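Local coordinates for xyloglucanase (Paenibacillus pabuli, PDB 2JEP), which probably hydrolyses the glucan backbone of the plant cell-wall polysaccharide xyloglucan, as a glycoside hydrolase of family 5, at residues Gln150-Trp161 and Asn198-Thr209; Glu53-Asn61 and Pro89-Gly97. All coordinates share one frame; numbering follows the deposited sequence. Where two conformers were deposited one is given.

Interaction 1 of 2, residues Gln150-Trp161 and Asn198-Thr209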
loop_
_atom_site.group_PDB
_atom_site.type_symbol
_atom_site.label_atom_id
_atom_site.label_comp_id
_atom_site.label_asym_id
_atom_site.label_seq_id
_atom_site.Cartn_x
_atom_site.Cartn_y
_atom_site.Cartn_z
ATOM N N GLN A 150 7.919 -23.763 3.942
ATOM C CA GLN A 150 8.492 -22.634 3.195
ATOM C C GLN A 150 8.833 -22.976 1.754
ATOM O O GLN A 150 8.725 -22.130 0.897
ATOM C CB GLN A 150 9.703 -22.038 3.905
ATOM C CG GLN A 150 9.320 -21.313 5.211
ATOM C CD GLN A 150 8.482 -20.075 4.979
ATOM O OE1 GLN A 150 8.740 -19.305 4.033
ATOM N NE2 GLN A 150 7.462 -19.877 5.825
ATOM N N THR A 151 9.193 -24.228 1.476
ATOM C CA THR A 151 9.437 -24.614 0.099
ATOM C C THR A 151 8.183 -24.430 -0.751
ATOM O O THR A 151 8.254 -23.862 -1.834
ATOM C CB THR A 151 9.917 -26.054 0.038
ATOM O OG1 THR A 151 11.167 -26.140 0.715
ATOM C CG2 THR A 151 10.065 -26.531 -1.415
ATOM N N ALA A 152 7.040 -24.913 -0.276
ATOM C CA ALA A 152 5.808 -24.780 -1.034
ATOM C C ALA A 152 5.376 -23.321 -1.085
ATOM O O ALA A 152 4.901 -22.866 -2.111
ATOM C CB ALA A 152 4.699 -25.657 -0.444
ATOM N N ILE A 153 5.487 -22.598 0.029
ATOM C CA ILE A 153 5.105 -21.171 0.002
ATOM C C ILE A 153 5.918 -20.421 -1.061
ATOM O O ILE A 153 5.372 -19.647 -1.855
ATOM C CB ILE A 153 5.298 -20.522 1.368
ATOM C CG1 ILE A 153 4.296 -21.116 2.386
ATOM C CG2 ILE A 153 5.165 -19.007 1.289
ATOM C CD1 ILE A 153 4.631 -20.747 3.870
ATOM N N LYS A 154 7.227 -20.635 -1.063
ATOM C CA LYS A 154 8.098 -19.926 -1.986
ATOM C C LYS A 154 7.865 -20.305 -3.430
ATOM O O LYS A 154 7.921 -19.432 -4.312
ATOM C CB LYS A 154 9.559 -20.153 -1.614
ATOM C CG LYS A 154 9.948 -19.442 -0.327
ATOM C CD LYS A 154 11.348 -19.849 0.119
ATOM C CE LYS A 154 11.803 -19.077 1.317
ATOM N NZ LYS A 154 13.208 -19.450 1.684
ATOM N N GLU A 155 7.593 -21.588 -3.687
ATOM C CA GLU A 155 7.312 -21.988 -5.047
ATOM C C GLU A 155 5.975 -21.462 -5.543
ATOM O O GLU A 155 5.859 -21.014 -6.665
ATOM C CB GLU A 155 7.368 -23.522 -5.152
ATOM C CG GLU A 155 7.087 -24.099 -6.524
ATOM C CD GLU A 155 8.107 -23.797 -7.580
ATOM O OE1 GLU A 155 9.256 -23.437 -7.237
ATOM O OE2 GLU A 155 7.746 -23.967 -8.796
ATOM N N LYS A 156 4.962 -21.520 -4.699
ATOM C CA LYS A 156 3.660 -20.962 -5.033
ATOM C C LYS A 156 3.782 -19.481 -5.329
ATOM O O LYS A 156 3.234 -18.973 -6.301
ATOM C CB LYS A 156 2.701 -21.210 -3.878
ATOM C CG LYS A 156 1.257 -20.738 -4.088
ATOM C CD LYS A 156 0.357 -21.282 -2.973
ATOM C CE LYS A 156 -1.071 -20.815 -3.069
ATOM N NZ LYS A 156 -1.913 -21.531 -2.054
ATOM N N TYR A 157 4.487 -18.768 -4.460
ATOM C CA TYR A 157 4.692 -17.337 -4.645
ATOM C C TYR A 157 5.392 -17.010 -5.970
ATOM O O TYR A 157 4.974 -16.108 -6.709
ATOM C CB TYR A 157 5.479 -16.815 -3.443
ATOM C CG TYR A 157 5.710 -15.328 -3.391
ATOM C CD1 TYR A 157 4.663 -14.453 -3.126
ATOM C CD2 TYR A 157 6.981 -14.797 -3.546
ATOM C CE1 TYR A 157 4.882 -13.097 -2.995
ATOM C CE2 TYR A 157 7.207 -13.440 -3.434
ATOM C CZ TYR A 157 6.161 -12.580 -3.155
ATOM O OH TYR A 157 6.414 -11.222 -3.051
ATOM N N LYS A 158 6.461 -17.749 -6.277
ATOM C CA LYS A 158 7.122 -17.612 -7.553
ATOM C C LYS A 158 6.145 -17.800 -8.714
ATOM O O LYS A 158 6.100 -16.996 -9.643
ATOM C CB LYS A 158 8.293 -18.604 -7.652
ATOM C CG LYS A 158 9.014 -18.611 -9.023
ATOM C CD LYS A 158 10.031 -19.745 -9.052
ATOM C CE LYS A 158 10.634 -20.024 -10.393
ATOM N NZ LYS A 158 11.502 -21.231 -10.240
ATOM N N LYS A 159 5.396 -18.903 -8.698
ATOM C CA LYS A 159 4.501 -19.196 -9.815
ATOM C C LYS A 159 3.392 -18.151 -9.949
ATOM O O LYS A 159 3.010 -17.796 -11.074
ATOM C CB LYS A 159 3.909 -20.606 -9.655
ATOM C CG LYS A 159 4.912 -21.735 -9.839
ATOM C CD LYS A 159 5.410 -21.820 -11.293
ATOM C CE LYS A 159 6.106 -23.137 -11.624
ATOM N NZ LYS A 159 6.411 -23.147 -13.102
ATOM N N VAL A 160 2.879 -17.659 -8.811
ATOM C CA VAL A 160 1.854 -16.627 -8.826
ATOM C C VAL A 160 2.428 -15.346 -9.426
ATOM O O VAL A 160 1.830 -14.777 -10.341
ATOM C CB VAL A 160 1.274 -16.444 -7.416
ATOM C CG1 VAL A 160 0.435 -15.164 -7.309
ATOM C CG2 VAL A 160 0.460 -17.679 -7.060
ATOM N N TRP A 161 3.603 -14.885 -8.962
ATOM C CA TRP A 161 4.154 -13.665 -9.559
ATOM C C TRP A 161 4.554 -13.842 -11.010
ATOM O O TRP A 161 4.465 -12.897 -11.786
ATOM C CB TRP A 161 5.305 -13.068 -8.734
ATOM C CG TRP A 161 4.798 -12.048 -7.778
ATOM C CD1 TRP A 161 4.817 -12.088 -6.404
ATOM C CD2 TRP A 161 4.170 -10.807 -8.128
ATOM N NE1 TRP A 161 4.247 -10.958 -5.907
ATOM C CE2 TRP A 161 3.835 -10.154 -6.935
ATOM C CE3 TRP A 161 3.891 -10.171 -9.340
ATOM C CZ2 TRP A 161 3.202 -8.913 -6.924
ATOM C CZ3 TRP A 161 3.261 -8.950 -9.313
ATOM C CH2 TRP A 161 2.913 -8.348 -8.115
ATOM N N ASN A 198 12.669 -15.119 5.979
ATOM C CA ASN A 198 11.659 -15.571 5.013
ATOM C C ASN A 198 11.071 -14.394 4.237
ATOM O O ASN A 198 10.915 -14.459 3.049
ATOM C CB ASN A 198 10.567 -16.410 5.699
ATOM C CG ASN A 198 11.091 -17.732 6.233
ATOM O OD1 ASN A 198 12.114 -18.257 5.746
ATOM N ND2 ASN A 198 10.403 -18.278 7.228
ATOM N N LEU A 199 10.727 -13.329 4.956
ATOM C CA LEU A 199 10.193 -12.123 4.311
ATOM C C LEU A 199 11.168 -11.622 3.241
ATOM O O LEU A 199 10.787 -11.329 2.108
ATOM C CB LEU A 199 9.917 -11.043 5.376
ATOM C CG LEU A 199 9.190 -9.772 4.946
ATOM C CD1 LEU A 199 8.613 -9.079 6.176
ATOM C CD2 LEU A 199 10.094 -8.815 4.173
ATOM N N ASN A 200 12.436 -11.495 3.621
ATOM C CA ASN A 200 13.455 -11.025 2.683
ATOM C C ASN A 200 13.569 -11.966 1.488
ATOM O O ASN A 200 13.765 -11.531 0.350
ATOM C CB ASN A 200 14.817 -10.890 3.369
ATOM C CG ASN A 200 14.871 -9.808 4.434
ATOM O OD1 ASN A 200 14.295 -8.721 4.279
ATOM N ND2 ASN A 200 15.650 -10.070 5.496
ATOM N N ALA A 201 13.436 -13.267 1.750
ATOM C CA ALA A 201 13.479 -14.254 0.669
ATOM C C ALA A 201 12.329 -14.042 -0.300
ATOM O O ALA A 201 12.512 -14.137 -1.504
ATOM C CB ALA A 201 13.482 -15.673 1.226
ATOM N N TYR A 202 11.129 -13.761 0.213
ATOM C CA TYR A 202 9.992 -13.491 -0.670
ATOM C C TYR A 202 10.313 -12.277 -1.539
ATOM O O TYR A 202 10.098 -12.292 -2.750
ATOM C CB TYR A 202 8.678 -13.264 0.099
ATOM C CG TYR A 202 8.268 -14.337 1.082
ATOM C CD1 TYR A 202 8.715 -15.646 0.983
ATOM C CD2 TYR A 202 7.387 -14.036 2.123
ATOM C CE1 TYR A 202 8.359 -16.589 1.911
ATOM C CE2 TYR A 202 7.022 -14.980 3.059
ATOM C CZ TYR A 202 7.511 -16.264 2.964
ATOM O OH TYR A 202 7.159 -17.178 3.917
ATOM N N ASN A 203 10.815 -11.204 -0.932
ATOM C CA ASN A 203 11.110 -10.020 -1.752
ATOM C C ASN A 203 12.119 -10.351 -2.850
ATOM O O ASN A 203 11.976 -9.873 -3.971
ATOM C CB ASN A 203 11.630 -8.850 -0.909
ATOM C CG ASN A 203 10.528 -8.097 -0.185
ATOM O OD1 ASN A 203 9.392 -8.066 -0.641
ATOM N ND2 ASN A 203 10.871 -7.440 0.931
ATOM N N GLN A 204 13.128 -11.148 -2.521
ATOM C CA GLN A 204 14.159 -11.509 -3.525
ATOM C C GLN A 204 13.584 -12.360 -4.649
ATOM O O GLN A 204 13.875 -12.153 -5.824
ATOM C CB GLN A 204 15.328 -12.217 -2.844
ATOM C CG GLN A 204 16.512 -12.404 -3.791
ATOM C CD GLN A 204 17.089 -11.060 -4.202
ATOM O OE1 GLN A 204 17.665 -10.344 -3.370
ATOM N NE2 GLN A 204 16.890 -10.677 -5.465
ATOM N N ILE A 205 12.786 -13.359 -4.276
ATOM C CA ILE A 205 12.098 -14.207 -5.267
ATOM C C ILE A 205 11.212 -13.375 -6.184
ATOM O O ILE A 205 11.205 -13.559 -7.421
ATOM C CB ILE A 205 11.260 -15.315 -4.548
ATOM C CG1 ILE A 205 12.195 -16.325 -3.875
ATOM C CG2 ILE A 205 10.338 -16.045 -5.534
ATOM C CD1 ILE A 205 11.516 -17.146 -2.765
ATOM N N PHE A 206 10.446 -12.471 -5.582
ATOM C CA PHE A 206 9.601 -11.569 -6.365
ATOM C C PHE A 206 10.428 -10.797 -7.386
ATOM O O PHE A 206 10.100 -10.774 -8.582
ATOM C CB PHE A 206 8.842 -10.636 -5.401
ATOM C CG PHE A 206 8.355 -9.368 -6.011
ATOM C CD1 PHE A 206 7.228 -9.343 -6.813
ATOM C CD2 PHE A 206 8.983 -8.162 -5.732
ATOM C CE1 PHE A 206 6.750 -8.121 -7.313
ATOM C CE2 PHE A 206 8.512 -6.972 -6.224
ATOM C CZ PHE A 206 7.397 -6.947 -7.027
ATOM N N VAL A 207 11.472 -10.118 -6.926
ATOM C CA VAL A 207 12.252 -9.278 -7.829
ATOM C C VAL A 207 12.800 -10.109 -8.995
ATOM O O VAL A 207 12.601 -9.771 -10.159
ATOM C CB VAL A 207 13.386 -8.535 -7.076
ATOM C CG1 VAL A 207 14.373 -7.892 -8.065
ATOM C CG2 VAL A 207 12.816 -7.468 -6.074
ATOM N N ASP A 208 13.472 -11.201 -8.671
ATOM C CA ASP A 208 14.133 -11.973 -9.718
ATOM C C ASP A 208 13.134 -12.648 -10.648
ATOM O O ASP A 208 13.369 -12.754 -11.853
ATOM C CB ASP A 208 15.024 -13.038 -9.111
ATOM C CG ASP A 208 16.212 -12.463 -8.322
ATOM O OD1 ASP A 208 16.638 -11.332 -8.573
ATOM O OD2 ASP A 208 16.744 -13.183 -7.464
ATOM N N THR A 209 12.011 -13.109 -10.102
ATOM C CA THR A 209 10.997 -13.731 -10.933
ATOM C C THR A 209 10.398 -12.728 -11.903
ATOM O O THR A 209 10.248 -13.009 -13.094
ATOM C CB THR A 209 9.883 -14.356 -10.038
ATOM O OG1 THR A 209 10.446 -15.392 -9.223
ATOM C CG2 THR A 209 8.754 -14.927 -10.853
HETATM O O HOH W 1 14.079 -17.984 3.878
#

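Interaction 2 of 2, residues Glu53-Asn61 and Pro89-Gly97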
loop_
_atom_site.group_PDB
_atom_site.type_symbol
_atom_site.label_atom_id
_atom_site.label_comp_id
_atom_site.label_asym_id
_atom_site.label_seq_id
_atom_site.Cartn_x
_atom_site.Cartn_y
_atom_site.Cartn_z
ATOM N N GLU A 53 -9.080 -6.852 -2.926
ATOM C CA GLU A 53 -8.495 -7.653 -1.842
ATOM C C GLU A 53 -9.551 -8.310 -0.953
ATOM O O GLU A 53 -9.238 -9.183 -0.165
ATOM C CB GLU A 53 -7.549 -6.831 -0.979
ATOM C CG GLU A 53 -8.173 -5.964 0.122
ATOM C CD GLU A 53 -8.788 -4.651 -0.312
ATOM O OE1 GLU A 53 -9.307 -4.538 -1.441
ATOM O OE2 GLU A 53 -8.765 -3.729 0.538
ATOM N N ALA A 54 -10.803 -7.879 -1.101
ATOM C CA ALA A 54 -11.904 -8.403 -0.302
ATOM C C ALA A 54 -12.137 -9.868 -0.621
ATOM O O ALA A 54 -11.994 -10.267 -1.774
ATOM C CB ALA A 54 -13.171 -7.590 -0.561
ATOM N N ALA A 55 -12.323 -10.642 0.449
ATOM C CA ALA A 55 -12.491 -12.076 0.344
ATOM C C ALA A 55 -13.298 -12.570 1.509
ATOM O O ALA A 55 -13.168 -12.051 2.634
ATOM C CB ALA A 55 -11.118 -12.771 0.317
ATOM N N VAL A 56 -14.134 -13.581 1.236
ATOM C CA VAL A 56 -14.841 -14.265 2.323
ATOM C C VAL A 56 -14.729 -15.760 2.109
ATOM O O VAL A 56 -14.962 -16.257 1.009
ATOM C CB VAL A 56 -16.333 -13.840 2.459
ATOM C CG1 VAL A 56 -17.042 -14.692 3.516
ATOM C CG2 VAL A 56 -16.441 -12.367 2.816
ATOM N N ASN A 57 -14.370 -16.460 3.183
ATOM C CA ASN A 57 -14.068 -17.895 3.151
ATOM C C ASN A 57 -13.195 -18.325 1.962
ATOM O O ASN A 57 -13.420 -19.343 1.268
ATOM C CB ASN A 57 -15.309 -18.771 3.390
ATOM C CG ASN A 57 -16.399 -18.578 2.366
ATOM O OD1 ASN A 57 -17.587 -18.433 2.723
ATOM N ND2 ASN A 57 -16.031 -18.589 1.093
ATOM N N GLY A 58 -12.156 -17.521 1.774
ATOM C CA GLY A 58 -11.117 -17.835 0.841
ATOM C C GLY A 58 -11.254 -17.415 -0.608
ATOM O O GLY A 58 -10.293 -17.567 -1.357
ATOM N N THR A 59 -12.395 -16.883 -1.038
ATOM C CA THR A 59 -12.563 -16.504 -2.443
ATOM C C THR A 59 -12.642 -14.993 -2.609
ATOM O O THR A 59 -13.525 -14.353 -2.036
ATOM C CB THR A 59 -13.792 -17.144 -3.117
ATOM O OG1 THR A 59 -13.634 -18.576 -3.122
ATOM C CG2 THR A 59 -13.920 -16.663 -4.556
ATOM N N PRO A 60 -11.693 -14.416 -3.357
ATOM C CA PRO A 60 -11.757 -12.965 -3.555
ATOM C C PRO A 60 -13.024 -12.561 -4.311
ATOM O O PRO A 60 -13.511 -13.295 -5.164
ATOM C CB PRO A 60 -10.531 -12.665 -4.410
ATOM C CG PRO A 60 -9.645 -13.826 -4.276
ATOM C CD PRO A 60 -10.518 -14.999 -4.018
ATOM N N ASN A 61 -13.543 -11.390 -3.999
ATOM C CA ASN A 61 -14.742 -10.875 -4.651
ATOM C C ASN A 61 -14.811 -9.411 -4.285
ATOM O O ASN A 61 -14.862 -9.066 -3.104
ATOM C CB ASN A 61 -15.956 -11.673 -4.161
ATOM C CG ASN A 61 -17.275 -11.181 -4.717
ATOM O OD1 ASN A 61 -17.480 -9.980 -4.892
ATOM N ND2 ASN A 61 -18.182 -12.106 -4.989
ATOM N N PRO A 89 -5.150 -2.813 -4.000
ATOM C CA PRO A 89 -5.015 -4.075 -3.265
ATOM C C PRO A 89 -5.657 -5.230 -4.062
ATOM O O PRO A 89 -6.766 -5.059 -4.557
ATOM C CB PRO A 89 -5.791 -3.792 -1.985
ATOM C CG PRO A 89 -5.695 -2.314 -1.796
ATOM C CD PRO A 89 -5.821 -1.782 -3.189
ATOM N N VAL A 90 -4.967 -6.365 -4.166
ATOM C CA VAL A 90 -5.488 -7.534 -4.864
ATOM C C VAL A 90 -5.197 -8.777 -4.041
ATOM O O VAL A 90 -4.048 -9.015 -3.655
ATOM C CB VAL A 90 -4.865 -7.716 -6.264
ATOM C CG1 VAL A 90 -5.534 -8.899 -6.991
ATOM C CG2 VAL A 90 -4.994 -6.454 -7.103
ATOM N N SER A 91 -6.237 -9.566 -3.770
ATOM C CA SER A 91 -6.051 -10.886 -3.163
ATOM C C SER A 91 -6.233 -11.973 -4.197
ATOM O O SER A 91 -6.918 -11.781 -5.196
ATOM C CB SER A 91 -7.069 -11.096 -2.029
ATOM O OG SER A 91 -6.779 -10.243 -0.946
ATOM N N TYR A 92 -5.614 -13.124 -3.941
ATOM C CA TYR A 92 -5.660 -14.240 -4.894
ATOM C C TYR A 92 -6.285 -15.460 -4.236
ATOM O O TYR A 92 -7.313 -15.956 -4.714
ATOM C CB TYR A 92 -4.247 -14.474 -5.456
ATOM C CG TYR A 92 -3.844 -13.372 -6.411
ATOM C CD1 TYR A 92 -4.152 -13.440 -7.755
ATOM C CD2 TYR A 92 -3.214 -12.211 -5.954
ATOM C CE1 TYR A 92 -3.832 -12.427 -8.632
ATOM C CE2 TYR A 92 -2.902 -11.176 -6.819
ATOM C CZ TYR A 92 -3.200 -11.289 -8.169
ATOM O OH TYR A 92 -2.887 -10.284 -9.075
ATOM N N LEU A 93 -5.679 -15.928 -3.149
ATOM C CA LEU A 93 -6.296 -16.900 -2.244
ATOM C C LEU A 93 -6.761 -18.146 -3.041
ATOM O O LEU A 93 -5.958 -18.727 -3.785
ATOM C CB LEU A 93 -7.389 -16.238 -1.400
ATOM C CG LEU A 93 -6.940 -15.067 -0.520
ATOM C CD1 LEU A 93 -8.140 -14.311 0.050
ATOM C CD2 LEU A 93 -6.051 -15.556 0.583
ATOM N N ASN A 94 -8.034 -18.539 -2.925
ATOM C CA ASN A 94 -8.408 -19.806 -3.532
ATOM C C ASN A 94 -8.588 -19.691 -5.068
ATOM O O ASN A 94 -8.855 -20.708 -5.721
ATOM C CB ASN A 94 -9.609 -20.456 -2.794
ATOM C CG ASN A 94 -9.303 -20.879 -1.318
ATOM O OD1 ASN A 94 -8.144 -21.052 -0.902
ATOM N ND2 ASN A 94 -10.368 -21.082 -0.539
ATOM N N ASN A 95 -8.386 -18.506 -5.642
ATOM C CA ASN A 95 -8.265 -18.385 -7.087
ATOM C C ASN A 95 -6.913 -18.850 -7.621
ATOM O O ASN A 95 -6.703 -18.813 -8.827
ATOM C CB ASN A 95 -8.570 -16.967 -7.567
ATOM C CG ASN A 95 -10.024 -16.615 -7.416
ATOM O OD1 ASN A 95 -10.853 -17.465 -7.072
ATOM N ND2 ASN A 95 -10.357 -15.368 -7.738
ATOM N N ILE A 96 -6.019 -19.289 -6.732
ATOM C CA ILE A 96 -4.778 -19.947 -7.124
ATOM C C ILE A 96 -5.062 -21.440 -7.082
ATOM O O ILE A 96 -5.488 -21.956 -6.052
ATOM C CB ILE A 96 -3.618 -19.626 -6.181
ATOM C CG1 ILE A 96 -3.434 -18.112 -6.045
ATOM C CG2 ILE A 96 -2.362 -20.296 -6.692
ATOM C CD1 ILE A 96 -2.607 -17.736 -4.839
ATOM N N GLY A 97 -4.780 -22.113 -8.182
ATOM C CA GLY A 97 -5.008 -23.560 -8.273
ATOM C C GLY A 97 -3.951 -24.390 -7.565
ATOM O O GLY A 97 -3.080 -23.888 -6.845
HETATM O O HOH W 2 -12.806 -20.319 -1.399
HETATM O O HOH W 3 -12.712 -13.918 -7.858
#

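Interaction 1 of 2, residues Gln150-Trp161 and Asn198-Thr209
Y202 and Q150 meet in a direct hydrogen bond: Y202 OH donates to Q150 OE1 at 2.7 Å, in the carbonyl plane and on a lone pair. The Q150 amide lies nearly coplanar with the phenol ring, its chain bent about CB–CG (chi2 -66°) to bring OE1 there. N198 stacks its amide on that of Q150, while N198 ND2 bonds to V145 O. A water bridges the helix rim, accepting a hydrogen bond from K154 NZ and donating one to N198 OD1.

Knobs-into-holes packing is reciprocal: K154 sits among N198, A201, Y202 and I205, and Y202 among Q150, I153, K154 and Y157. The extended K154 chain lays its methylenes on I205, CG lying 3.7 Å from I205 CD1. Further along, K158 CG meets T209 OG1 at 3.5 Å.

The aromatic contacts lie deeper. Y157 turns the edge of its ring to the backbone, CE2 standing 3.2 Å from Y202 O. F206 presents its edge to the face of W161, with F206 CD1 3.5 Å from W161 CE2 and ring planes at 63°. Y157 OH and W161 NE1 both bond to S179 O. Replacing W161 by an alanine would probably deprive the F206 edge of its covering face and S179 O of one donor.

Helices 150-167 and 193-211 are adjacent in the outer layer of the (beta/alpha)8 barrel; the axes of 150-161 and 198-209 approach to 9.5 Å and cross at -32°. S179 lies just beyond strand 175-178, and F206 packs on strand 222-225.

Interaction 2 of 2, residues Glu53-Asn61 and Pro89-Gly97
E53 and P89 lie side by side where two loops of a (beta/alpha)8 barrel meet, one following strand 45-48 and carrying a small beta hairpin, the other following strand 85-88. The E53 carboxylate carbon CD stands 3.5 Å from P89 CB. Its CG is lodged between backbone N and carbonyl carbon (chi1 82°), and the bent chain brings the two oxygens back to backbone amides, OE2 to that of N50 and OE1 to that of Q51. W361 of strand 357-362 packs on both E53 and P89. The carbonyl of E53 receives S91 OG at 2.8 Å, the donor tilted from the carbonyl plane; S91 OG is bonded to the amide of G132 as well.

At A55 the chain enters the hairpin, whose type I' turn spans V56 to T59 and whose two V56–T59 backbone bonds are weak. A firmer bond links N61 N to A54 O. A water held by N57 O and T59 OG1 also reaches N94 ND2 in one of the two conformers of N94, so that last link is less certain. G58 takes a left-handed backbone conformation in which a side chain would press on the preceding carbonyl oxygen. Its own carbonyl is another polar tie across the contact: N94 N donates a hydrogen bond to G58 O at 2.9 Å, nearly in line with the C=O bond, while L93 CB lies close beside the same oxygen.

P60 sets its ring against the backbone of 89-97 and the side chain of W108 from helix 106-120, and its CG atom comes to 3.2 Å from Y92 O.

In the fold
The two contacts belong to different parts of one barrel, its helical shell and its loops, with centres about 18 Å apart. Interaction 1 joins neighbouring helices of the outer shell; interaction 2 joins loops leaving the C-terminal ends of the first two strands, the end of such barrels at which family 5 enzymes hold their active site. They meet directly where I96 CD1 packs 3.8 Å from V160 CG2 and also touches K156, so helix 150-167 is shared: one side faces helix 193-211, another the loop 89-97. A bound calcium ion lies about 8 Å from the side chain of E53, too far for that side chain to ligate it.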